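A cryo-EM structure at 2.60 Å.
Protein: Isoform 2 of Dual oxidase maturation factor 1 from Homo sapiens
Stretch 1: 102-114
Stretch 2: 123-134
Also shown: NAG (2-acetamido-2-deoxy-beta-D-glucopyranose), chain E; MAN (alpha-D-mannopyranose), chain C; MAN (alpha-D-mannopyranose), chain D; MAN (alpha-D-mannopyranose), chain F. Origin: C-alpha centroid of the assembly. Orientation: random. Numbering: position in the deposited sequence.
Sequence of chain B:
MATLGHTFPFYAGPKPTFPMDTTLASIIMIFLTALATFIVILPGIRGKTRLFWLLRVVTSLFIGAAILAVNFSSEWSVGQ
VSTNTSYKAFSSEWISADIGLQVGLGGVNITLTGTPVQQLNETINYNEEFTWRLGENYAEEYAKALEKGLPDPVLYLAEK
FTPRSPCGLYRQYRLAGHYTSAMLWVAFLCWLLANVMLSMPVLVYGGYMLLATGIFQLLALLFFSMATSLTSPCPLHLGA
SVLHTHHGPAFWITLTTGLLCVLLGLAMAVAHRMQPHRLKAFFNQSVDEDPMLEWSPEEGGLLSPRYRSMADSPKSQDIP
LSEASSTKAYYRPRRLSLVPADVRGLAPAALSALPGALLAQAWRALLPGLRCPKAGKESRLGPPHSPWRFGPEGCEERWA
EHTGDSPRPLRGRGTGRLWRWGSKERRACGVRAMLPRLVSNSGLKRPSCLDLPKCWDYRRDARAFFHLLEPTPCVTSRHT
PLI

Stretch 1, residues 102-114: QVGLGGVNITLTG
Stretch 2 (123-134) TINYNEEFTWRL

The apolar centre lies on the sheet face carrying V108, I110, L112, Y126 and F130. V108 (chi1 p) places CG1 4.0 Å from F130 CB and 3.7 Å from W132 CZ3; I110 (m, t) brings CD1 to 3.7 Å from F130 CE1; L112 (t, p) sets CD2 3.8 Å from Y126 CD1 and CG 3.7 Å from I124 CG2. Both F130 and Y126 are m with chi2 near 90°. These branched and aromatic side chains are buried, and the two stretches together bury 933 Å².

W132 (chi1 50°, chi2 65°) closes one end. Its CA-to-CB bond points sideways, yet the W132 indole comes back to lie with one face over the G106–V108 backbone and its edge at L105 O and V103 CG1: W132 CH2 lies 3.5 Å from V103 CG1, and W132 NE1 donates to L105 O at 3.2 Å. G107 CA sits 3.8 Å from the centroid of the W132 six-membered ring, 14° off its normal. Glycine fits here, since an ideal CB on G107 would lie 2.7 Å from F130 O.

The scaffold is an antiparallel pair, strands 107–114 and 123–131, at 163°. The hydrogen-bonded pairs are V108–F130, I110–E128 and L112–Y126; the non-hydrogen-bonded pairs G107–T131, N109–E129, T111–N127 and T113–N125 alternate with them. V108 N to F130 O and F130 N to V108 O are both 2.9 Å, as are I110 N to E128 O and E128 N to I110 O. L112 N to Y126 O is also 2.9 Å, but its return bond is weak (128°). G114 N donates to I124 O at 2.6 Å.

The polar edge occupies the face of N109, T111, N127 and E129. N109 (m) donates ND2 to N127 OD1 at 3.1 Å (172°), while the same N109 ND2 is bonded to NAG C1 at 1.4 Å. N127 (t) also donates ND2 to NAG O7 at 3.1 Å, so one amide serves both protein and glycan.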

# COMPACT_ATOMS: atom_id res chain seq x y z
N GLN B 102 15.93 -25.99 1.76
CA GLN B 102 14.53 -25.88 2.14
C GLN B 102 13.84 -25.02 1.07
O GLN B 102 13.80 -23.80 1.18
CB GLN B 102 14.38 -25.28 3.53
CG GLN B 102 14.73 -26.22 4.67
CD GLN B 102 14.55 -25.57 6.03
OE1 GLN B 102 15.01 -24.45 6.26
NE2 GLN B 102 13.87 -26.27 6.93
N VAL B 103 13.33 -25.67 0.03
CA VAL B 103 12.69 -24.97 -1.07
C VAL B 103 11.22 -24.77 -0.73
O VAL B 103 10.48 -25.74 -0.50
CB VAL B 103 12.84 -25.76 -2.38
CG1 VAL B 103 12.32 -24.93 -3.54
CG2 VAL B 103 14.29 -26.15 -2.60
N GLY B 104 10.80 -23.50 -0.67
CA GLY B 104 9.42 -23.14 -0.44
C GLY B 104 8.74 -22.61 -1.68
O GLY B 104 9.23 -22.75 -2.81
N LEU B 105 7.58 -21.98 -1.46
CA LEU B 105 6.81 -21.45 -2.58
C LEU B 105 7.44 -20.18 -3.14
O LEU B 105 7.52 -20.01 -4.36
CB LEU B 105 5.37 -21.19 -2.15
CG LEU B 105 4.65 -22.39 -1.54
CD1 LEU B 105 3.20 -22.05 -1.27
CD2 LEU B 105 4.76 -23.61 -2.44
N GLY B 106 7.90 -19.29 -2.27
CA GLY B 106 8.43 -18.01 -2.68
C GLY B 106 9.93 -17.91 -2.76
O GLY B 106 10.45 -16.85 -3.11
N GLY B 107 10.65 -18.99 -2.45
CA GLY B 107 12.10 -18.94 -2.48
C GLY B 107 12.69 -20.18 -1.86
O GLY B 107 11.98 -21.15 -1.57
N VAL B 108 14.01 -20.14 -1.67
CA VAL B 108 14.76 -21.26 -1.12
C VAL B 108 15.58 -20.77 0.07
O VAL B 108 16.22 -19.71 -0.01
CB VAL B 108 15.66 -21.92 -2.18
CG1 VAL B 108 16.57 -20.88 -2.85
CG2 VAL B 108 16.48 -23.04 -1.57
N ASN B 109 15.55 -21.53 1.16
CA ASN B 109 16.36 -21.26 2.34
C ASN B 109 17.49 -22.28 2.39
O ASN B 109 17.25 -23.49 2.42
CB ASN B 109 15.52 -21.32 3.61
CG ASN B 109 14.91 -19.97 3.97
OD1 ASN B 109 14.04 -19.46 3.26
ND2 ASN B 109 15.36 -19.40 5.08
N ILE B 110 18.73 -21.79 2.41
CA ILE B 110 19.92 -22.62 2.47
C ILE B 110 20.49 -22.52 3.87
O ILE B 110 20.81 -21.42 4.34
CB ILE B 110 20.96 -22.19 1.42
CG1 ILE B 110 20.32 -22.17 0.03
CG2 ILE B 110 22.16 -23.12 1.45
CD1 ILE B 110 21.17 -21.49 -1.01
N THR B 111 20.60 -23.66 4.55
CA THR B 111 21.10 -23.72 5.91
C THR B 111 22.47 -24.40 5.93
O THR B 111 22.67 -25.43 5.28
CB THR B 111 20.14 -24.48 6.82
OG1 THR B 111 20.03 -25.84 6.39
CG2 THR B 111 18.76 -23.83 6.80
N LEU B 112 23.40 -23.81 6.67
CA LEU B 112 24.74 -24.35 6.85
C LEU B 112 25.03 -24.30 8.35
O LEU B 112 25.35 -23.23 8.88
CB LEU B 112 25.77 -23.55 6.05
CG LEU B 112 27.24 -23.94 6.23
CD1 LEU B 112 27.51 -25.32 5.64
CD2 LEU B 112 28.15 -22.90 5.60
N THR B 113 24.90 -25.44 9.02
CA THR B 113 25.07 -25.52 10.47
C THR B 113 26.33 -26.32 10.76
O THR B 113 26.39 -27.52 10.47
CB THR B 113 23.86 -26.15 11.13
OG1 THR B 113 22.68 -25.39 10.82
CG2 THR B 113 24.05 -26.20 12.64
N GLY B 114 27.33 -25.66 11.35
CA GLY B 114 28.57 -26.35 11.66
C GLY B 114 28.37 -27.44 12.70
O GLY B 114 27.51 -27.35 13.58
N THR B 123 31.42 -18.88 13.93
CA THR B 123 30.09 -19.41 14.23
C THR B 123 29.41 -19.76 12.91
O THR B 123 29.13 -18.87 12.10
CB THR B 123 29.26 -18.40 15.02
OG1 THR B 123 30.04 -17.89 16.11
CG2 THR B 123 28.00 -19.06 15.56
N ILE B 124 29.15 -21.05 12.70
CA ILE B 124 28.56 -21.50 11.45
C ILE B 124 27.13 -21.96 11.70
O ILE B 124 26.88 -23.14 12.00
CB ILE B 124 29.40 -22.62 10.82
CG1 ILE B 124 30.87 -22.21 10.76
CG2 ILE B 124 28.89 -22.96 9.42
CD1 ILE B 124 31.79 -23.30 10.26
N ASN B 125 26.18 -21.04 11.58
CA ASN B 125 24.76 -21.33 11.72
C ASN B 125 23.96 -20.55 10.68
O ASN B 125 22.93 -19.95 10.98
CB ASN B 125 24.26 -21.03 13.13
CG ASN B 125 22.91 -21.65 13.42
OD1 ASN B 125 22.49 -22.60 12.76
ND2 ASN B 125 22.22 -21.12 14.42
N TYR B 126 24.45 -20.54 9.44
CA TYR B 126 23.83 -19.73 8.40
C TYR B 126 22.46 -20.27 8.02
O TYR B 126 22.25 -21.48 7.92
CB TYR B 126 24.71 -19.70 7.15
CG TYR B 126 26.09 -19.12 7.37
CD1 TYR B 126 27.14 -19.91 7.80
CD2 TYR B 126 26.34 -17.77 7.13
CE1 TYR B 126 28.40 -19.39 8.00
CE2 TYR B 126 27.60 -17.24 7.32
CZ TYR B 126 28.62 -18.05 7.76
OH TYR B 126 29.88 -17.53 7.95
N ASN B 127 21.51 -19.35 7.80
CA ASN B 127 20.20 -19.67 7.23
C ASN B 127 19.85 -18.52 6.29
O ASN B 127 19.21 -17.55 6.69
CB ASN B 127 19.15 -19.87 8.32
CG ASN B 127 17.80 -20.28 7.75
OD1 ASN B 127 17.70 -20.68 6.59
ND2 ASN B 127 16.77 -20.19 8.58
N GLU B 128 20.26 -18.66 5.03
CA GLU B 128 20.09 -17.61 4.03
C GLU B 128 18.84 -17.86 3.20
O GLU B 128 18.41 -19.01 3.03
CB GLU B 128 21.31 -17.53 3.12
CG GLU B 128 22.63 -17.37 3.84
CD GLU B 128 22.81 -15.98 4.43
OE1 GLU B 128 22.02 -15.07 4.10
OE2 GLU B 128 23.75 -15.80 5.23
N GLU B 129 18.26 -16.79 2.69
CA GLU B 129 17.07 -16.86 1.86
C GLU B 129 17.34 -16.25 0.49
O GLU B 129 17.96 -15.18 0.40
CB GLU B 129 15.88 -16.16 2.52
CG GLU B 129 14.60 -16.18 1.71
CD GLU B 129 13.43 -15.57 2.45
OE1 GLU B 129 12.35 -16.19 2.47
OE2 GLU B 129 13.59 -14.47 3.01
N PHE B 130 16.88 -16.92 -0.55
CA PHE B 130 16.96 -16.42 -1.92
C PHE B 130 15.58 -16.57 -2.54
O PHE B 130 15.11 -17.69 -2.75
CB PHE B 130 18.02 -17.18 -2.72
CG PHE B 130 19.40 -17.06 -2.17
CD1 PHE B 130 19.86 -17.94 -1.20
CD2 PHE B 130 20.25 -16.06 -2.61
CE1 PHE B 130 21.14 -17.82 -0.69
CE2 PHE B 130 21.53 -15.94 -2.11
CZ PHE B 130 21.98 -16.83 -1.14
N THR B 131 14.92 -15.45 -2.81
CA THR B 131 13.53 -15.44 -3.23
C THR B 131 13.42 -15.24 -4.73
O THR B 131 14.11 -14.40 -5.32
CB THR B 131 12.75 -14.33 -2.51
OG1 THR B 131 13.39 -13.07 -2.73
CG2 THR B 131 12.69 -14.61 -1.01
N TRP B 132 12.54 -16.03 -5.35
CA TRP B 132 12.20 -15.88 -6.76
C TRP B 132 10.77 -15.41 -6.96
O TRP B 132 10.18 -15.65 -8.02
CB TRP B 132 12.44 -17.19 -7.51
CG TRP B 132 11.80 -18.38 -6.86
CD1 TRP B 132 10.47 -18.60 -6.68
CD2 TRP B 132 12.48 -19.52 -6.31
NE1 TRP B 132 10.27 -19.80 -6.04
CE2 TRP B 132 11.49 -20.38 -5.81
CE3 TRP B 132 13.82 -19.88 -6.19
CZ2 TRP B 132 11.80 -21.60 -5.19
CZ3 TRP B 132 14.13 -21.08 -5.58
CH2 TRP B 132 13.12 -21.93 -5.09
N ARG B 133 10.19 -14.75 -5.95
CA ARG B 133 8.83 -14.26 -6.07
C ARG B 133 8.72 -13.23 -7.17
O ARG B 133 9.69 -12.56 -7.53
CB ARG B 133 8.36 -13.66 -4.74
CG ARG B 133 7.80 -14.68 -3.76
CD ARG B 133 7.34 -14.03 -2.46
NE ARG B 133 8.46 -13.59 -1.63
CZ ARG B 133 8.91 -12.34 -1.58
NH1 ARG B 133 8.34 -11.40 -2.31
NH2 ARG B 133 9.94 -12.04 -0.79
N LEU B 134 7.51 -13.11 -7.73
CA LEU B 134 7.27 -12.15 -8.80
C LEU B 134 7.62 -10.74 -8.34
O LEU B 134 7.21 -10.31 -7.26
CB LEU B 134 5.82 -12.23 -9.25
CG LEU B 134 5.30 -13.58 -9.76
CD1 LEU B 134 3.88 -13.43 -10.29
CD2 LEU B 134 6.22 -14.15 -10.82
C1 NAG E . 14.88 -18.12 5.54
C2 NAG E . 14.18 -18.23 6.89
C3 NAG E . 13.75 -16.85 7.39
C4 NAG E . 14.92 -15.88 7.38
C5 NAG E . 15.57 -15.86 6.00
C6 NAG E . 16.81 -15.01 5.92
C7 NAG E . 12.89 -20.21 7.58
C8 NAG E . 11.64 -21.01 7.35
N2 NAG E . 13.03 -19.12 6.81
O3 NAG E . 13.22 -16.97 8.71
O4 NAG E . 14.45 -14.58 7.71
O5 NAG E . 15.96 -17.19 5.63
O6 NAG E . 17.83 -15.49 6.79
O7 NAG E . 13.73 -20.53 8.41
C1 MAN C . 26.21 -14.75 10.98
C2 MAN C . 27.03 -16.02 10.69
C3 MAN C . 26.31 -17.22 11.29
C4 MAN C . 26.10 -17.00 12.79
C5 MAN C . 25.29 -15.71 13.02
C6 MAN C . 25.15 -15.36 14.49
O2 MAN C . 28.28 -15.98 11.36
O3 MAN C . 27.02 -18.43 11.06
O4 MAN C . 25.40 -18.09 13.35
O5 MAN C . 25.96 -14.60 12.37
O6 MAN C . 24.35 -14.18 14.58
C1 MAN D . 22.83 -13.88 10.71
C2 MAN D . 24.27 -13.63 10.27
C3 MAN D . 24.27 -13.13 8.84
C4 MAN D . 23.56 -14.15 7.93
C5 MAN D . 22.14 -14.42 8.45
C6 MAN D . 21.45 -15.53 7.70
O2 MAN D . 24.99 -14.87 10.23
O3 MAN D . 25.58 -12.88 8.36
O4 MAN D . 23.49 -13.65 6.61
O5 MAN D . 22.20 -14.81 9.85
O6 MAN D . 22.10 -16.76 8.02
C1 MAN F . 29.32 -15.57 10.45
C2 MAN F . 30.62 -16.19 10.97
C3 MAN F . 30.95 -15.59 12.33
C4 MAN F . 30.95 -14.05 12.28
C5 MAN F . 29.63 -13.53 11.68
C6 MAN F . 29.64 -12.04 11.44
O2 MAN F . 31.73 -15.87 10.13
O3 MAN F . 32.20 -16.06 12.83
O4 MAN F . 31.10 -13.53 13.59
O5 MAN F . 29.40 -14.17 10.40
O6 MAN F . 28.38 -11.67 10.89